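Local atomic coordinates of 2-phospho-L-lactate guanylyltransferase (Methanosarcina mazei, PDB entry 2I5E), a protein that probably catalyses the condensation of (2S)-2-phospholactate with GTP to (2S)-lactyl-2-diphospho-5'-guanosine, a step in coenzyme F420 biosynthesis. Residues D191-E194 with S195-L199; P21-S24 with L25-E29; E30-E33 with L34-N37; Q38-S41 with S42-A46. All coordinates share one frame; numbering follows the deposited sequence.

Contact 1: residues D191-E194 with S195-L199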
# COMPACT_ATOMS: atom_id res chain seq x y z
N ASP A 191 0.49 10.37 17.26
CA ASP A 191 -0.15 10.90 18.56
C ASP A 191 -0.78 12.21 18.31
O ASP A 191 -1.76 12.52 18.94
CB ASP A 191 0.89 11.04 19.70
CG ASP A 191 1.60 9.76 19.95
OD1 ASP A 191 0.97 8.73 19.65
OD2 ASP A 191 2.77 9.76 20.36
N TYR A 192 -0.21 13.00 17.40
CA TYR A 192 -0.72 14.33 17.12
C TYR A 192 -2.13 14.23 16.55
O TYR A 192 -3.06 14.88 17.01
CB TYR A 192 0.26 15.09 16.14
CG TYR A 192 -0.16 16.53 15.75
CD1 TYR A 192 0.15 17.63 16.58
CD2 TYR A 192 -0.87 16.79 14.58
CE1 TYR A 192 -0.25 18.96 16.29
CE2 TYR A 192 -1.28 18.11 14.24
CZ TYR A 192 -0.94 19.20 15.11
OH TYR A 192 -1.29 20.52 14.78
N ILE A 193 -2.27 13.40 15.53
CA ILE A 193 -3.56 13.09 14.90
C ILE A 193 -4.47 12.42 15.91
O ILE A 193 -5.60 12.78 16.01
CB ILE A 193 -3.34 12.14 13.64
CG1 ILE A 193 -2.51 12.86 12.61
CG2 ILE A 193 -4.74 11.71 13.05
CD1 ILE A 193 -3.19 14.12 12.08
N GLU A 194 -3.96 11.42 16.63
CA GLU A 194 -4.83 10.68 17.62
C GLU A 194 -5.43 11.62 18.68
O GLU A 194 -6.50 11.37 19.15
CB GLU A 194 -4.04 9.57 18.31
CG GLU A 194 -5.02 8.46 18.65
CD GLU A 194 -4.49 7.49 19.59
OE1 GLU A 194 -3.24 7.37 19.63
OE2 GLU A 194 -5.33 6.85 20.32
N SER A 195 -4.75 12.75 18.95
CA SER A 195 -5.20 13.79 19.87
C SER A 195 -6.31 14.63 19.30
O SER A 195 -6.93 15.38 20.03
CB SER A 195 -3.97 14.65 20.32
OG SER A 195 -3.59 15.62 19.35
N LYS A 196 -6.59 14.52 18.01
CA LYS A 196 -7.58 15.33 17.38
C LYS A 196 -8.68 14.50 16.77
O LYS A 196 -9.72 15.05 16.57
CB LYS A 196 -6.97 16.27 16.29
CG LYS A 196 -5.83 17.24 16.86
CD LYS A 196 -5.06 17.99 15.70
CE LYS A 196 -4.18 19.08 16.28
NZ LYS A 196 -4.97 20.37 16.38
N PHE A 197 -8.44 13.23 16.43
CA PHE A 197 -9.47 12.38 15.80
C PHE A 197 -9.50 10.97 16.38
O PHE A 197 -8.54 10.50 16.98
CB PHE A 197 -9.22 12.23 14.29
CG PHE A 197 -9.06 13.53 13.57
CD1 PHE A 197 -10.16 14.10 12.94
CD2 PHE A 197 -7.79 14.13 13.47
CE1 PHE A 197 -10.06 15.30 12.24
CE2 PHE A 197 -7.64 15.34 12.77
CZ PHE A 197 -8.78 15.96 12.18
N ARG A 198 -10.58 10.27 16.10
CA ARG A 198 -10.75 8.88 16.35
C ARG A 198 -11.19 8.21 15.08
O ARG A 198 -11.73 8.85 14.18
CB ARG A 198 -11.87 8.69 17.43
CG ARG A 198 -12.80 9.85 17.44
CD ARG A 198 -13.79 9.83 18.59
NE ARG A 198 -14.73 8.91 18.11
CZ ARG A 198 -16.00 9.12 17.82
NH1 ARG A 198 -16.62 10.26 18.03
NH2 ARG A 198 -16.64 8.06 17.33
N LEU A 199 -11.03 6.88 15.01
CA LEU A 199 -11.68 6.05 13.98
C LEU A 199 -13.14 5.65 14.32
O LEU A 199 -13.46 5.30 15.42
CB LEU A 199 -10.83 4.78 13.75
CG LEU A 199 -9.38 5.17 13.39
CD1 LEU A 199 -8.40 3.99 13.30
CD2 LEU A 199 -9.31 6.02 12.04

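Contact 2: residues P21-S24 with L25-E29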
# COMPACT_ATOMS: atom_id res chain seq x y z
N PRO A 21 -9.89 20.93 4.23
CA PRO A 21 -10.22 21.44 5.52
C PRO A 21 -10.31 20.46 6.71
O PRO A 21 -10.79 20.91 7.75
CB PRO A 21 -11.63 22.09 5.28
CG PRO A 21 -12.21 21.21 4.08
CD PRO A 21 -11.09 20.34 3.59
N VAL A 22 -9.92 19.21 6.66
CA VAL A 22 -9.78 18.54 7.94
C VAL A 22 -8.74 19.00 8.93
O VAL A 22 -8.89 18.79 10.10
CB VAL A 22 -10.00 17.04 7.97
CG1 VAL A 22 -10.46 16.51 6.67
CG2 VAL A 22 -8.82 16.36 8.47
N LEU A 23 -7.68 19.60 8.45
CA LEU A 23 -6.73 20.31 9.28
C LEU A 23 -6.59 21.81 8.89
O LEU A 23 -6.83 22.19 7.76
CB LEU A 23 -5.38 19.62 9.16
CG LEU A 23 -4.67 18.79 10.22
CD1 LEU A 23 -5.52 18.20 11.28
CD2 LEU A 23 -3.80 17.78 9.61
N SER A 24 -6.20 22.64 9.84
CA SER A 24 -5.82 24.01 9.56
C SER A 24 -4.47 24.20 8.91
O SER A 24 -3.68 23.32 8.86
CB SER A 24 -5.95 24.89 10.80
OG SER A 24 -4.98 24.60 11.76
N LEU A 25 -4.21 25.40 8.43
CA LEU A 25 -2.85 25.83 8.22
C LEU A 25 -2.00 25.47 9.39
O LEU A 25 -1.11 24.70 9.27
CB LEU A 25 -2.77 27.31 7.97
CG LEU A 25 -1.41 27.87 7.55
CD1 LEU A 25 -1.57 29.16 6.78
CD2 LEU A 25 -0.44 28.08 8.72
N GLN A 26 -2.25 26.06 10.53
CA GLN A 26 -1.30 25.81 11.59
C GLN A 26 -1.12 24.33 11.82
O GLN A 26 0.02 23.91 12.14
CB GLN A 26 -1.71 26.37 12.95
CG GLN A 26 -2.27 27.78 13.03
CD GLN A 26 -2.78 28.03 14.44
OE1 GLN A 26 -2.23 28.86 15.18
NE2 GLN A 26 -3.81 27.26 14.85
N GLU A 27 -2.21 23.54 11.73
CA GLU A 27 -2.10 22.08 12.04
C GLU A 27 -1.22 21.36 11.02
O GLU A 27 -0.35 20.60 11.38
CB GLU A 27 -3.46 21.42 12.17
CG GLU A 27 -4.14 21.83 13.42
CD GLU A 27 -5.63 21.56 13.42
OE1 GLU A 27 -6.10 21.39 14.54
OE2 GLU A 27 -6.32 21.55 12.33
N ARG A 28 -1.49 21.64 9.73
CA ARG A 28 -0.69 21.15 8.65
C ARG A 28 0.79 21.36 8.87
O ARG A 28 1.55 20.46 8.74
CB ARG A 28 -1.16 21.80 7.36
CG ARG A 28 -2.47 21.17 6.92
CD ARG A 28 -3.31 22.18 6.04
NE ARG A 28 -2.43 22.81 5.04
CZ ARG A 28 -2.71 23.88 4.28
NH1 ARG A 28 -3.89 24.53 4.41
NH2 ARG A 28 -1.79 24.32 3.40
N GLU A 29 1.20 22.58 9.22
CA GLU A 29 2.61 22.87 9.30
C GLU A 29 3.17 22.10 10.48
O GLU A 29 4.26 21.56 10.41
CB GLU A 29 2.83 24.38 9.51
CG GLU A 29 2.35 25.22 8.37
CD GLU A 29 3.04 26.55 8.33
OE1 GLU A 29 2.93 27.15 7.28
OE2 GLU A 29 3.72 26.96 9.32

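Contact 3: residues E30-E33 with L34-N37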
# COMPACT_ATOMS: atom_id res chain seq x y z
N GLU A 30 2.45 22.06 11.59
CA GLU A 30 2.97 21.25 12.75
C GLU A 30 3.11 19.73 12.46
O GLU A 30 4.11 19.13 12.79
CB GLU A 30 2.12 21.46 13.99
CG GLU A 30 2.92 22.16 15.06
CD GLU A 30 3.54 21.24 16.09
OE1 GLU A 30 4.58 20.57 15.79
OE2 GLU A 30 2.96 21.26 17.23
N PHE A 31 2.08 19.14 11.88
CA PHE A 31 2.05 17.77 11.48
C PHE A 31 3.30 17.46 10.64
O PHE A 31 4.14 16.70 11.00
CB PHE A 31 0.76 17.53 10.67
CG PHE A 31 0.52 16.10 10.34
CD1 PHE A 31 0.75 15.11 11.30
CD2 PHE A 31 0.08 15.74 9.07
CE1 PHE A 31 0.57 13.82 11.01
CE2 PHE A 31 -0.13 14.41 8.76
CZ PHE A 31 0.08 13.45 9.74
N VAL A 32 3.43 18.11 9.49
CA VAL A 32 4.55 17.96 8.57
C VAL A 32 5.94 17.98 9.29
O VAL A 32 6.81 17.15 9.08
CB VAL A 32 4.28 19.11 7.57
CG1 VAL A 32 5.39 20.14 7.45
CG2 VAL A 32 3.56 18.63 6.29
N GLU A 33 6.12 18.93 10.18
CA GLU A 33 7.35 19.01 10.99
C GLU A 33 7.54 17.75 11.79
O GLU A 33 8.62 17.17 11.84
CB GLU A 33 7.29 20.19 11.95
CG GLU A 33 8.57 20.27 12.82
CD GLU A 33 8.67 21.62 13.58
OE1 GLU A 33 8.53 22.67 12.93
OE2 GLU A 33 8.89 21.61 14.83
N LEU A 34 6.47 17.28 12.44
CA LEU A 34 6.59 15.96 13.18
C LEU A 34 6.95 14.81 12.22
O LEU A 34 7.77 13.95 12.56
CB LEU A 34 5.32 15.62 14.00
CG LEU A 34 4.88 16.66 14.99
CD1 LEU A 34 3.57 16.28 15.63
CD2 LEU A 34 5.97 16.89 16.05
N MSE A 35 6.35 14.79 11.04
CA MSE A 35 6.66 13.73 10.06
C MSE A 35 8.08 13.81 9.61
O MSE A 35 8.73 12.79 9.55
CB MSE A 35 5.71 13.74 8.88
CG MSE A 35 4.35 13.17 9.27
SE MSE A 35 3.27 12.82 7.72
CE MSE A 35 2.91 14.62 6.96
N LEU A 36 8.59 15.02 9.34
CA LEU A 36 10.01 15.20 8.95
C LEU A 36 10.95 14.56 9.92
O LEU A 36 11.93 13.86 9.54
CB LEU A 36 10.37 16.71 8.84
CG LEU A 36 11.80 17.10 8.41
CD1 LEU A 36 12.11 16.66 6.93
CD2 LEU A 36 12.14 18.66 8.65
N ASN A 37 10.73 14.91 11.20
CA ASN A 37 11.58 14.46 12.28
C ASN A 37 11.65 12.96 12.42
O ASN A 37 12.67 12.43 12.82
CB ASN A 37 11.15 15.10 13.61
CG ASN A 37 11.58 16.52 13.68
OD1 ASN A 37 12.59 16.88 13.09
ND2 ASN A 37 10.80 17.34 14.32

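Contact 4: residues Q38-S41 with S42-A46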
# COMPACT_ATOMS: atom_id res chain seq x y z
N GLN A 38 10.52 12.29 12.21
CA GLN A 38 10.45 10.85 12.24
C GLN A 38 11.22 10.19 11.05
O GLN A 38 11.93 9.18 11.23
CB GLN A 38 8.98 10.43 12.19
CG GLN A 38 8.14 10.71 13.50
CD GLN A 38 7.07 9.70 13.65
OE1 GLN A 38 5.89 9.93 13.32
NE2 GLN A 38 7.47 8.51 14.07
N VAL A 39 11.07 10.75 9.85
CA VAL A 39 11.95 10.34 8.68
C VAL A 39 13.44 10.50 8.92
O VAL A 39 14.17 9.53 8.64
CB VAL A 39 11.56 11.04 7.37
CG1 VAL A 39 12.43 10.60 6.21
CG2 VAL A 39 10.07 10.84 7.14
N ILE A 40 13.88 11.65 9.44
CA ILE A 40 15.28 11.84 9.76
C ILE A 40 15.70 10.83 10.86
O ILE A 40 16.72 10.18 10.76
CB ILE A 40 15.65 13.27 10.28
CG1 ILE A 40 15.40 14.36 9.24
CG2 ILE A 40 17.10 13.27 10.76
CD1 ILE A 40 15.09 15.77 9.85
N SER A 41 14.87 10.63 11.86
CA SER A 41 15.20 9.55 12.81
C SER A 41 15.29 8.15 12.17
O SER A 41 16.16 7.31 12.54
CB SER A 41 14.20 9.56 13.94
OG SER A 41 14.59 8.50 14.83
N SER A 42 14.43 7.84 11.18
CA SER A 42 14.64 6.53 10.53
C SER A 42 15.92 6.41 9.73
O SER A 42 16.53 5.32 9.68
CB SER A 42 13.47 6.07 9.70
OG SER A 42 12.45 5.75 10.56
N LEU A 43 16.32 7.50 9.09
CA LEU A 43 17.55 7.51 8.32
C LEU A 43 18.74 7.32 9.26
O LEU A 43 19.69 6.61 8.92
CB LEU A 43 17.70 8.80 7.49
CG LEU A 43 16.60 8.99 6.45
CD1 LEU A 43 16.51 10.44 5.83
CD2 LEU A 43 16.69 7.94 5.34
N LYS A 44 18.67 7.96 10.43
CA LYS A 44 19.79 7.88 11.33
C LYS A 44 19.77 6.45 11.89
O LYS A 44 20.79 5.76 11.85
CB LYS A 44 19.72 9.02 12.37
CG LYS A 44 20.18 10.36 11.83
CD LYS A 44 21.65 10.25 11.27
CE LYS A 44 22.60 11.42 11.55
NZ LYS A 44 22.13 12.47 12.60
N GLY A 45 18.58 5.95 12.21
CA GLY A 45 18.39 4.61 12.76
C GLY A 45 18.94 3.58 11.82
O GLY A 45 19.26 2.48 12.23
N ALA A 46 19.10 3.93 10.56
CA ALA A 46 19.64 2.98 9.57
C ALA A 46 21.13 3.18 9.38
O ALA A 46 21.70 2.56 8.50
CB ALA A 46 18.91 3.10 8.24

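Contact 1: residues D191-E194 with S195-L199
Tyr-192 and Lys-196 meet at the C-terminal end of helix 188-194, where the chain turns into strand 197-201 of a two-stranded antiparallel hairpin. The lysine CE lies over one face of the tyrosine ring, 3.4 Å from CZ of Tyr-192. The ring reaches this place because its CG is anti to the backbone N (chi1 180°). The lysine bends at its last torsion, and its NZ makes a salt bridge with Glu-27. Tyr-192 also packs on Glu-30 and Leu-34. The buried side is closed by Ile-193 and Phe-197, with Ile-193 CG2 3.9 Å from Phe-197 CD2. Helix 175-184 and Phe-31 cover Ile-193. An alanine in place of Tyr-192 would probably leave Lys-196 CE without its ring face and open a gap where the phenol lay against Glu-30. The other side is looser. Asp-191, Glu-194 and Ser-195 are exposed, and polar bonds hold the chain. Ser-195 N binds Asp-191 O at 3.0 Å. Ser-195 OG gives a short bond of 2.5 Å to Tyr-192 O. At the turn, Ile-193 O accepts twice: from Lys-196 N at 2.8 Å, above the carbonyl plane, and from Phe-197 N at 2.9 Å, nearly along the C=O axis.

Contact 2: residues P21-S24 with L25-E29
The backbone is extended at Ser-24 and turns helical from Leu-25 on, and Arg-28 N closes the first turn on Ser-24 O at 2.9 Å. Ser-24 is the N-cap of helix 25-45. With Glu-27 it forms a capping box, in which each side chain bonds to the other residue's backbone N-H. Ser-24 OG accepts from Glu-27 N at 3.0 Å. In return, Glu-27 OE2 accepts from Ser-24 N at 2.7 Å, and this bond is nearly straight at 169°. The donor meets OE2 on the anti side, 18° out of the carboxylate plane. A weak bond from Ser-24 OG also reaches OE2. The serine hydroxyl sits between its own backbone N and carbonyl carbon (chi1 70°), which turns it toward Glu-27 N. Glu-27 OE1 is left for Lys-196, with which it makes a salt bridge, so both carboxylate oxygens have partners.

Leu-23 crosses Glu-27 and packs carbon against carbon, with Leu-23 CG 3.5 Å from Glu-27 CB. The arginine methylenes lie alongside the Ser-24 carbonyl oxygen, with Arg-28 CG and Arg-28 CD each 3.1 Å from Ser-24 O. The arginine chain then bends at chi3, and NH2 makes a weak hydrogen bond to Gly-14 O.

The capped turn starts the helix that follows strand 5-9. Val-22 and Leu-23, in the loop before it, pack on Phe-197 of strand 197-201.

Contact 3: residues E30-E33 with L34-N37
Phe-31 and Met-35 sit one turn apart in the middle of helix 25-45 and make a Met-aromatic contact. Met-35 is modelled as selenomethionine. Its SE lies 4.2 Å from the centroid of the Phe-31 ring, 30° off the ring normal. The methyl group folds back over the rim, with Met-35 CE 3.5 Å from Phe-31 CE2. Met-35 CG lies above the same ring, offset toward its rim. The bend at chi3 (-66°) brings the methyl back along the helix, where CE also comes within 4.1 Å of Val-32 CG2. An alanine in place of Phe-31 would probably leave Met-35 SE and CE without their ring and open a gap toward Ile-193 and Leu-178, which also touch the phenylalanine.

Another face of the helix is more polar. Glu-30 bends at chi2, and its OE1 lies 3.9 Å from Leu-34 CD2. Tyr-192 touches both of these residues. Glu-33 and Asn-37 run side by side, with carboxylate and amide planes 68° apart. Glu-33 CG is 4.0 Å from Asn-37 ND2, while Glu-33 OE1 makes a salt bridge to Lys-12.

Four backbone bonds join the turns, from Leu-34 N to Glu-30 O through Asn-37 N to Glu-33 O. These i to i+4 bonds are those of a regular alpha-helix, and the Met-aromatic pair lies on the face that packs against helices 175-184 and 188-194.

Contact 4: residues Q38-S41 with S42-A46
Leu-43 lies beside Val-39 one turn earlier in helix 25-45, both side chains pointing the same way. Leu-43 CB is 3.7 Å from Ile-40 O. The next atom, Leu-43 CG, is anti to the carbonyl carbon (chi1 -62°), which places it 3.3 Å from Val-39 O. From there Leu-43 CD1 reaches Val-39 CG1 at 4.1 Å. Beyond these neighbours the leucine packs on Ile-8 of strand 5-9, Val-51 of strand 50-55 and Ile-106 of helix 103-109. Helix 25-45 is thus the connection in a beta-alpha-beta crossover, since strands 5-9 and 50-55 lie next to each other and run parallel in the sheet. Ile-40 also faces this sheet, touching Ile-8 and Ile-53.

Ser-42 is buried, and its OG is satisfied by a hydrogen bond to Leu-101 O. Lys-44 starts along the helix, with CB 3.6 Å from Ile-40 O. Its chain bends at three torsions and leads NZ away to Glu-66 O. Backbone i to i+4 bonds continue: Ser-42 N binds Gln-38 O at 2.8 Å, and Gly-45 N binds Ser-41 O at 2.8 Å. A weak bond from Ala-46 N to Leu-43 O follows.

Contacts 2, 3 and 4 follow one another along helix 25-45, from its cap to its C-terminal end. The centres of contacts 2 and 3 are about 12 Å apart, those of 3 and 4 about 13 Å, and those of 2 and 4 about 25 Å. Contact 1 comes much later in the chain but packs on the first half of this helix. Its Tyr-192 OH lies 3.3 Å from Glu-27 CA in contact 2, and its Ile-193 CG1 lies 3.6 Å from Phe-31 CE1 in contact 3. Contact 4 does not touch contact 1; their nearest atoms are about 7 Å apart. A PEG molecule, probably from the crystallisation liquor, is hydrogen-bonded to Val-32 O in contact 3.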